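Local coordinates for protein Ulp1-like SUMO protease (Chaetomium thermophilum, PDB 6DG4) that probably removes SUMO from modified proteins as a cysteine protease of the Ulp1 family, this chain being its C-terminal catalytic domain, at residues 199-204 with 223-228; 56-61 with 230-235. All blocks are in the same frame, centred on the assembly; numbering follows the deposited sequence.

Contact 1 (199-204 with 223-228); sequences GWDCGV and YTEAQL
D201 of the Asp-Cys-Gly motif, at the start of helix 202-215 in the Ulp1 catalytic domain, and V204, three residues on, meet L228, the first residue of helix 228-241. C202 of this motif is probably the nucleophile, as in relatives; its side chain turns away from this contact. The two methyls of L228 divide the work. CD1 lies against D201, 3.8 Å from D201 CG. CD2 packs 3.8 Å from V204 CG1, and the V204 and L228 side chains run past each other in opposite directions. V204 presents CG1 because this methyl is trans to its backbone N (chi1 -168°).

The polar half belongs to D201 and E225. E225 keeps an extended chain from the backbone through CG, which carries its carboxylate to the D201 end. E225 CG lies 3.8 Å from D201 OD2, and E225 OE2 is 3.9 Å from the same oxygen. The two carboxylate planes are turned 47° apart. One water joins the segments, donating to D201 OD2 at 2.8 Å and to the backbone O of E225 at 2.8 Å.

Further donors surround both acids. E225 OE2 accepts from the N atoms of T197 and N198, D201 OD2 from N198 ND2, and D201 OD1 forms a salt bridge with R232. These partners probably offset the repulsion between the two carboxylates.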
ATOM      1  N   GLY A 199     -13.179  11.488  -6.147  1.00 17.00           N
ATOM      2  CA  GLY A 199     -11.927  11.924  -5.539  1.00 16.77           C
ATOM      3  C   GLY A 199     -11.658  11.294  -4.183  1.00 16.76           C
ATOM      4  O   GLY A 199     -10.516  10.940  -3.868  1.00 17.05           O
ATOM      5  N   TRP A 200     -12.709  11.123  -3.369  1.00 13.56           N
ATOM      6  CA  TRP A 200     -12.528  10.632  -2.008  1.00 13.72           C
ATOM      7  C   TRP A 200     -12.041   9.192  -1.974  1.00 11.86           C
ATOM      8  O   TRP A 200     -11.586   8.732  -0.923  1.00 11.82           O
ATOM      9  CB  TRP A 200     -13.836  10.724  -1.204  1.00 13.42           C
ATOM     10  CG  TRP A 200     -14.995  10.014  -1.865  1.00 13.95           C
ATOM     11  CD1 TRP A 200     -15.118   8.669  -2.088  1.00 13.56           C
ATOM     12  CD2 TRP A 200     -16.187  10.614  -2.396  1.00 15.58           C
ATOM     13  NE1 TRP A 200     -16.307   8.398  -2.721  1.00 14.54           N
ATOM     14  CE2 TRP A 200     -16.980   9.573  -2.924  1.00 15.01           C
ATOM     15  CE3 TRP A 200     -16.666  11.926  -2.467  1.00 19.35           C
ATOM     16  CZ2 TRP A 200     -18.214   9.804  -3.523  1.00 17.93           C
ATOM     17  CZ3 TRP A 200     -17.899  12.150  -3.056  1.00 19.88           C
ATOM     18  CH2 TRP A 200     -18.656  11.095  -3.576  1.00 20.27           C
ATOM     19  N   ASP A 201     -12.141   8.467  -3.084  1.00  9.24           N
ATOM     20  CA  ASP A 201     -11.795   7.056  -3.069  1.00  9.25           C
ATOM     21  C   ASP A 201     -10.310   6.801  -3.296  1.00  9.68           C
ATOM     22  O   ASP A 201      -9.879   5.655  -3.169  1.00  9.11           O
ATOM     23  CB  ASP A 201     -12.633   6.284  -4.098  1.00  9.09           C
ATOM     24  CG  ASP A 201     -13.981   5.848  -3.546  1.00 11.81           C
ATOM     25  OD1 ASP A 201     -14.090   5.613  -2.327  1.00 12.80           O
ATOM     26  OD2 ASP A 201     -14.932   5.728  -4.341  1.00 12.96           O
ATOM     27  N   CYS A 202      -9.511   7.834  -3.580  1.00  8.83           N
ATOM     28  CA  CYS A 202      -8.112   7.618  -3.950  1.00  8.84           C
ATOM     29  C   CYS A 202      -7.340   6.801  -2.914  1.00  8.63           C
ATOM     30  O   CYS A 202      -6.529   5.943  -3.277  1.00  8.97           O
ATOM     31  CB  CYS A 202      -7.412   8.958  -4.201  1.00  8.82           C
ATOM     32  SG  CYS A 202      -7.337  10.093  -2.771  1.00 12.08           S
ATOM     33  N   GLY A 203      -7.535   7.077  -1.624  1.00  9.29           N
ATOM     34  CA  GLY A 203      -6.820   6.315  -0.616  1.00  8.51           C
ATOM     35  C   GLY A 203      -7.228   4.856  -0.587  1.00  7.47           C
ATOM     36  O   GLY A 203      -6.406   3.980  -0.299  1.00  8.29           O
ATOM     37  N   VAL A 204      -8.497   4.572  -0.886  1.00  7.62           N
ATOM     38  CA  VAL A 204      -8.946   3.184  -0.905  1.00  8.12           C
ATOM     39  C   VAL A 204      -8.401   2.464  -2.136  1.00  7.93           C
ATOM     40  O   VAL A 204      -7.998   1.297  -2.063  1.00  8.84           O
ATOM     41  CB  VAL A 204     -10.480   3.095  -0.806  1.00  9.15           C
ATOM     42  CG1 VAL A 204     -10.888   1.660  -0.535  1.00  8.89           C
ATOM     43  CG2 VAL A 204     -11.019   4.026   0.282  1.00 10.68           C
ATOM     44  N   TYR A 223     -11.479  -5.974  -8.803  1.00  8.33           N
ATOM     45  CA  TYR A 223     -12.401  -5.156  -8.019  1.00  8.24           C
ATOM     46  C   TYR A 223     -12.935  -4.010  -8.867  1.00  9.55           C
ATOM     47  O   TYR A 223     -12.482  -3.776  -9.993  1.00  9.89           O
ATOM     48  CB  TYR A 223     -11.747  -4.678  -6.707  1.00  8.40           C
ATOM     49  CG  TYR A 223     -10.716  -3.574  -6.836  1.00  8.70           C
ATOM     50  CD1 TYR A 223      -9.391  -3.851  -7.170  1.00  8.54           C
ATOM     51  CD2 TYR A 223     -11.065  -2.255  -6.597  1.00  9.03           C
ATOM     52  CE1 TYR A 223      -8.453  -2.838  -7.279  1.00  9.49           C
ATOM     53  CE2 TYR A 223     -10.138  -1.234  -6.707  1.00  9.75           C
ATOM     54  CZ  TYR A 223      -8.836  -1.523  -7.041  1.00  9.13           C
ATOM     55  OH  TYR A 223      -7.938  -0.478  -7.133  1.00 11.20           O
ATOM     56  N   THR A 224     -13.934  -3.313  -8.310  1.00  9.68           N
ATOM     57  CA  THR A 224     -14.547  -2.158  -8.941  1.00  9.91           C
ATOM     58  C   THR A 224     -14.670  -1.016  -7.937  1.00  9.41           C
ATOM     59  O   THR A 224     -14.642  -1.218  -6.718  1.00  9.00           O
ATOM     60  CB  THR A 224     -15.964  -2.464  -9.437  1.00 12.09           C
ATOM     61  OG1 THR A 224     -16.824  -2.580  -8.298  1.00 14.25           O
ATOM     62  CG2 THR A 224     -16.009  -3.752 -10.249  1.00 13.52           C
ATOM     63  N   GLU A 225     -14.847   0.193  -8.475  1.00  9.74           N
ATOM     64  CA  GLU A 225     -15.043   1.364  -7.627  1.00  9.68           C
ATOM     65  C   GLU A 225     -16.274   1.218  -6.735  1.00  9.59           C
ATOM     66  O   GLU A 225     -16.260   1.644  -5.574  1.00 10.77           O
ATOM     67  CB  GLU A 225     -15.152   2.619  -8.493  1.00 11.23           C
ATOM     68  CG  GLU A 225     -15.285   3.898  -7.679  1.00 12.54           C
ATOM     69  CD  GLU A 225     -15.154   5.157  -8.519  1.00 14.21           C
ATOM     70  OE1 GLU A 225     -15.871   5.264  -9.539  1.00 15.96           O
ATOM     71  OE2 GLU A 225     -14.343   6.044  -8.152  1.00 15.22           O
ATOM     72  N   ALA A 226     -17.353   0.627  -7.255  1.00 10.40           N
ATOM     73  CA  ALA A 226     -18.577   0.507  -6.471  1.00 10.91           C
ATOM     74  C   ALA A 226     -18.417  -0.392  -5.248  1.00  9.97           C
ATOM     75  O   ALA A 226     -19.255  -0.334  -4.342  1.00 11.21           O
ATOM     76  CB  ALA A 226     -19.717  -0.003  -7.350  1.00 13.97           C
ATOM     77  N   GLN A 227     -17.369  -1.216  -5.200  1.00  9.56           N
ATOM     78  CA  GLN A 227     -17.092  -2.060  -4.043  1.00  8.53           C
ATOM     79  C   GLN A 227     -16.326  -1.338  -2.940  1.00  8.42           C
ATOM     80  O   GLN A 227     -16.109  -1.919  -1.871  1.00  8.61           O
ATOM     81  CB  GLN A 227     -16.287  -3.289  -4.475  1.00  9.19           C
ATOM     82  CG  GLN A 227     -17.040  -4.225  -5.381  1.00 10.35           C
ATOM     83  CD  GLN A 227     -16.140  -5.228  -6.053  1.00  9.94           C
ATOM     84  OE1 GLN A 227     -14.919  -5.123  -5.989  1.00 10.80           O
ATOM     85  NE2 GLN A 227     -16.736  -6.194  -6.719  1.00 13.54           N
ATOM     86  N   LEU A 228     -15.939  -0.093  -3.151  1.00  8.84           N
ATOM     87  CA  LEU A 228     -15.054   0.547  -2.190  1.00  8.43           C
ATOM     88  C   LEU A 228     -15.716   0.940  -0.873  1.00  8.47           C
ATOM     89  O   LEU A 228     -15.029   0.928   0.152  1.00  8.37           O
ATOM     90  CB  LEU A 228     -14.310   1.719  -2.833  1.00  8.61           C
ATOM     91  CG  LEU A 228     -13.397   1.289  -3.984  1.00  9.34           C
ATOM     92  CD1 LEU A 228     -12.611   2.471  -4.492  1.00 10.31           C
ATOM     93  CD2 LEU A 228     -12.450   0.150  -3.606  1.00 11.26           C
TER
HETATM   94  O   HOH W   1     -17.162   4.049  -4.518  1.00 15.36           O

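Contact 2 (56-61 with 230-235); sequences ATAWLN and LQRQRI
R232 places one face of its guanidinium against the A56 carbonyl and its edge against A58 O. The chain is extended from CG to NE and reaches from helix 228-241 to the loop 56-61. Two nitrogens of the group grip one atom. R232 NH1 donates to A58 O at 2.8 Å, and R232 NH2 donates to A58 O at 3.1 Å. A58 O sits at the edge of the group, near its plane, and takes the end-on pair NH1 and NH2. Both bonds are bent, with N-H...O angles of 145° and 135°.

A56 takes a different position. Its carbonyl lies over one face of the guanidinium, with A56 C 3.8 Å above the plane and offset toward the rim. A56 O is 3.4 Å from R232 NH2, but the angle is too poor for a hydrogen bond. A water makes the link instead: it donates to A56 O at 2.8 Å and accepts from R232 NE at 2.8 Å. L60 adds an apolar neighbour. Its CD1 comes obliquely to R232 NH1 at 3.2 Å, a tight approach.

NH1 also donates to L53 O, and D201 supplies the opposite charge at NH2. All three guanidinium nitrogens have partners, so the buried group is satisfied, and the bonds hold its rotation. The fit ties the loop between helices 46-50 and 62-80 to helix 228-241. Helix 202-215 packs beside both, with I207 against L60 and V204 against R232.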
ATOM      1  N   ALA A  56     -18.508   6.428   3.213  1.00 10.45           N
ATOM      2  CA  ALA A  56     -18.234   6.101   1.821  1.00 11.27           C
ATOM      3  C   ALA A  56     -17.642   7.273   1.051  1.00  9.68           C
ATOM      4  O   ALA A  56     -17.040   7.058  -0.007  1.00 11.74           O
ATOM      5  CB  ALA A  56     -19.520   5.631   1.141  1.00 11.51           C
ATOM      6  N   THR A  57     -17.791   8.502   1.554  1.00 10.47           N
ATOM      7  CA  THR A  57     -17.238   9.674   0.884  1.00 11.08           C
ATOM      8  C   THR A  57     -16.098  10.326   1.662  1.00 11.70           C
ATOM      9  O   THR A  57     -15.697  11.444   1.325  1.00 13.04           O
ATOM     10  CB  THR A  57     -18.321  10.717   0.570  1.00 12.58           C
ATOM     11  OG1 THR A  57     -18.871  11.257   1.780  1.00 13.16           O
ATOM     12  CG2 THR A  57     -19.432  10.103  -0.276  1.00 14.55           C
ATOM     13  N   ALA A  58     -15.556   9.655   2.674  1.00 11.12           N
ATOM     14  CA  ALA A  58     -14.490  10.238   3.473  1.00 11.38           C
ATOM     15  C   ALA A  58     -13.143  10.093   2.780  1.00  9.97           C
ATOM     16  O   ALA A  58     -12.840   9.064   2.172  1.00 11.31           O
ATOM     17  CB  ALA A  58     -14.423   9.561   4.844  1.00 12.07           C
ATOM     18  N   TRP A  59     -12.323  11.125   2.893  1.00 11.14           N
ATOM     19  CA  TRP A  59     -10.940  11.029   2.456  1.00  9.29           C
ATOM     20  C   TRP A  59     -10.122  10.388   3.576  1.00  9.41           C
ATOM     21  O   TRP A  59     -10.169  10.832   4.726  1.00 13.07           O
ATOM     22  CB  TRP A  59     -10.412  12.416   2.104  1.00 12.16           C
ATOM     23  CG  TRP A  59     -11.057  13.027   0.884  1.00 15.25           C
ATOM     24  CD1 TRP A  59     -12.355  13.447   0.765  1.00 18.24           C
ATOM     25  CD2 TRP A  59     -10.431  13.301  -0.381  1.00 17.40           C
ATOM     26  NE1 TRP A  59     -12.572  13.965  -0.491  1.00 20.00           N
ATOM     27  CE2 TRP A  59     -11.410  13.888  -1.213  1.00 18.41           C
ATOM     28  CE3 TRP A  59      -9.139  13.118  -0.886  1.00 18.44           C
ATOM     29  CZ2 TRP A  59     -11.137  14.288  -2.521  1.00 20.01           C
ATOM     30  CZ3 TRP A  59      -8.873  13.511  -2.189  1.00 19.46           C
ATOM     31  CH2 TRP A  59      -9.867  14.089  -2.990  1.00 20.58           C
ATOM     32  N   LEU A  60      -9.395   9.325   3.247  1.00  9.65           N
ATOM     33  CA  LEU A  60      -8.601   8.624   4.247  1.00  9.44           C
ATOM     34  C   LEU A  60      -7.417   9.478   4.697  1.00 10.89           C
ATOM     35  O   LEU A  60      -6.894  10.308   3.947  1.00 13.24           O
ATOM     36  CB  LEU A  60      -8.096   7.293   3.681  1.00 10.65           C
ATOM     37  CG  LEU A  60      -9.029   6.080   3.819  1.00 10.82           C
ATOM     38  CD1 LEU A  60     -10.402   6.346   3.236  1.00 12.76           C
ATOM     39  CD2 LEU A  60      -8.410   4.841   3.171  1.00 11.96           C
ATOM     40  N   ASN A  61      -6.979   9.244   5.933  1.00 10.12           N
ATOM     41  CA  ASN A  61      -5.814   9.933   6.472  1.00  9.99           C
ATOM     42  C   ASN A  61      -4.561   9.065   6.379  1.00 10.99           C
ATOM     43  O   ASN A  61      -4.610   7.884   6.026  1.00 11.35           O
ATOM     44  CB  ASN A  61      -6.052  10.432   7.908  1.00 11.56           C
ATOM     45  CG  ASN A  61      -6.245   9.312   8.935  1.00 11.82           C
ATOM     46  OD1 ASN A  61      -6.143   8.130   8.632  1.00 11.81           O
ATOM     47  ND2 ASN A  61      -6.532   9.709  10.171  1.00 13.00           N
ATOM     48  N   LEU A 230     -17.648  -0.965   0.835  1.00  8.58           N
ATOM     49  CA  LEU A 230     -17.412  -2.187   1.590  1.00  9.17           C
ATOM     50  C   LEU A 230     -15.932  -2.359   1.917  1.00  8.57           C
ATOM     51  O   LEU A 230     -15.582  -2.786   3.023  1.00  8.88           O
ATOM     52  CB  LEU A 230     -17.937  -3.368   0.785  1.00 10.06           C
ATOM     53  CG  LEU A 230     -17.565  -4.757   1.274  1.00 11.34           C
ATOM     54  CD1 LEU A 230     -18.041  -4.977   2.700  1.00 11.58           C
ATOM     55  CD2 LEU A 230     -18.170  -5.772   0.305  1.00 12.07           C
ATOM     56  N   GLN A 231     -15.049  -2.037   0.976  1.00  7.75           N
ATOM     57  CA  GLN A 231     -13.621  -2.165   1.243  1.00  7.61           C
ATOM     58  C   GLN A 231     -13.188  -1.293   2.414  1.00  7.95           C
ATOM     59  O   GLN A 231     -12.286  -1.677   3.165  1.00  8.24           O
ATOM     60  CB  GLN A 231     -12.837  -1.810  -0.015  1.00  8.24           C
ATOM     61  CG  GLN A 231     -11.326  -1.956   0.093  1.00  8.22           C
ATOM     62  CD  GLN A 231     -10.831  -3.381   0.177  1.00  8.72           C
ATOM     63  OE1 GLN A 231     -11.491  -4.270   0.719  1.00  9.99           O
ATOM     64  NE2 GLN A 231      -9.633  -3.600  -0.351  1.00 11.79           N
ATOM     65  N   ARG A 232     -13.815  -0.128   2.602  1.00  7.85           N
ATOM     66  CA  ARG A 232     -13.509   0.682   3.777  1.00  7.75           C
ATOM     67  C   ARG A 232     -13.800  -0.085   5.061  1.00  8.09           C
ATOM     68  O   ARG A 232     -13.027  -0.014   6.023  1.00  8.50           O
ATOM     69  CB  ARG A 232     -14.304   1.986   3.749  1.00  8.60           C
ATOM     70  CG  ARG A 232     -13.898   2.918   2.630  1.00  8.86           C
ATOM     71  CD  ARG A 232     -14.980   3.959   2.389  1.00  8.02           C
ATOM     72  NE  ARG A 232     -14.616   4.853   1.296  1.00  8.88           N
ATOM     73  CZ  ARG A 232     -13.937   5.986   1.448  1.00  8.17           C
ATOM     74  NH1 ARG A 232     -13.541   6.370   2.652  1.00  9.26           N
ATOM     75  NH2 ARG A 232     -13.632   6.720   0.387  1.00  9.77           N
ATOM     76  N   GLN A 233     -14.931  -0.798   5.104  1.00  8.64           N
ATOM     77  CA  GLN A 233     -15.264  -1.593   6.279  1.00  9.33           C
ATOM     78  C   GLN A 233     -14.257  -2.713   6.483  1.00  8.25           C
ATOM     79  O   GLN A 233     -13.884  -3.023   7.621  1.00  8.81           O
ATOM     80  CB  GLN A 233     -16.648  -2.216   6.128  1.00 12.23           C
ATOM     81  CG  GLN A 233     -17.782  -1.265   6.102  1.00 17.39           C
ATOM     82  CD  GLN A 233     -19.094  -2.022   6.124  1.00 25.91           C
ATOM     83  OE1 GLN A 233     -19.878  -1.932   7.073  1.00 33.09           O
ATOM     84  NE2 GLN A 233     -19.323  -2.802   5.088  1.00 28.53           N
ATOM     85  N   ARG A 234     -13.827  -3.349   5.389  1.00  8.30           N
ATOM     86  CA  ARG A 234     -12.859  -4.434   5.495  1.00  7.98           C
ATOM     87  C   ARG A 234     -11.511  -3.922   5.982  1.00  7.80           C
ATOM     88  O   ARG A 234     -10.864  -4.566   6.814  1.00  8.63           O
ATOM     89  CB  ARG A 234     -12.718  -5.136   4.146  1.00  7.77           C
ATOM     90  CG  ARG A 234     -14.008  -5.828   3.686  1.00  9.81           C
ATOM     91  CD  ARG A 234     -13.795  -6.668   2.421  1.00 10.35           C
ATOM     92  NE  ARG A 234     -12.785  -7.681   2.689  1.00 12.80           N
ATOM     93  CZ  ARG A 234     -12.989  -8.796   3.386  1.00 13.30           C
ATOM     94  NH1 ARG A 234     -14.188  -9.104   3.869  1.00 11.92           N
ATOM     95  NH2 ARG A 234     -11.975  -9.608   3.611  1.00 17.21           N
ATOM     96  N   ILE A 235     -11.070  -2.768   5.471  1.00  8.10           N
ATOM     97  CA  ILE A 235      -9.829  -2.168   5.952  1.00  7.32           C
ATOM     98  C   ILE A 235      -9.936  -1.870   7.437  1.00  8.04           C
ATOM     99  O   ILE A 235      -9.005  -2.128   8.210  1.00  8.26           O
ATOM    100  CB  ILE A 235      -9.499  -0.904   5.138  1.00  8.05           C
ATOM    101  CG1 ILE A 235      -9.125  -1.272   3.699  1.00  8.78           C
ATOM    102  CG2 ILE A 235      -8.361  -0.111   5.796  1.00  8.94           C
ATOM    103  CD1 ILE A 235      -9.208  -0.090   2.748  1.00 10.56           C
TER
HETATM  104  O   HOH W   2     -16.198   4.566  -1.050  1.00 11.27           O

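How the contacts relate
Both contacts are largely buried. They lie on the same side of the domain, with centres about 8 Å apart. Helix 228-241 serves both: its first residue in contact 1, and R232 one turn later in contact 2. The two meet directly through the salt bridge from R232 NH2 to D201 OD1, 3.0 Å long. Each has one bridging water; contact 1, between parts near in sequence, otherwise combines leucine-valine packing with two close carboxylates, contact 2, between distant ones, an arginine on backbone carbonyls. W200 adds a second bridge, packing on T57 and W59. Together with the salt bridge, this ties the loop 56-61 and R232 to the start of helix 202-215, which holds C202.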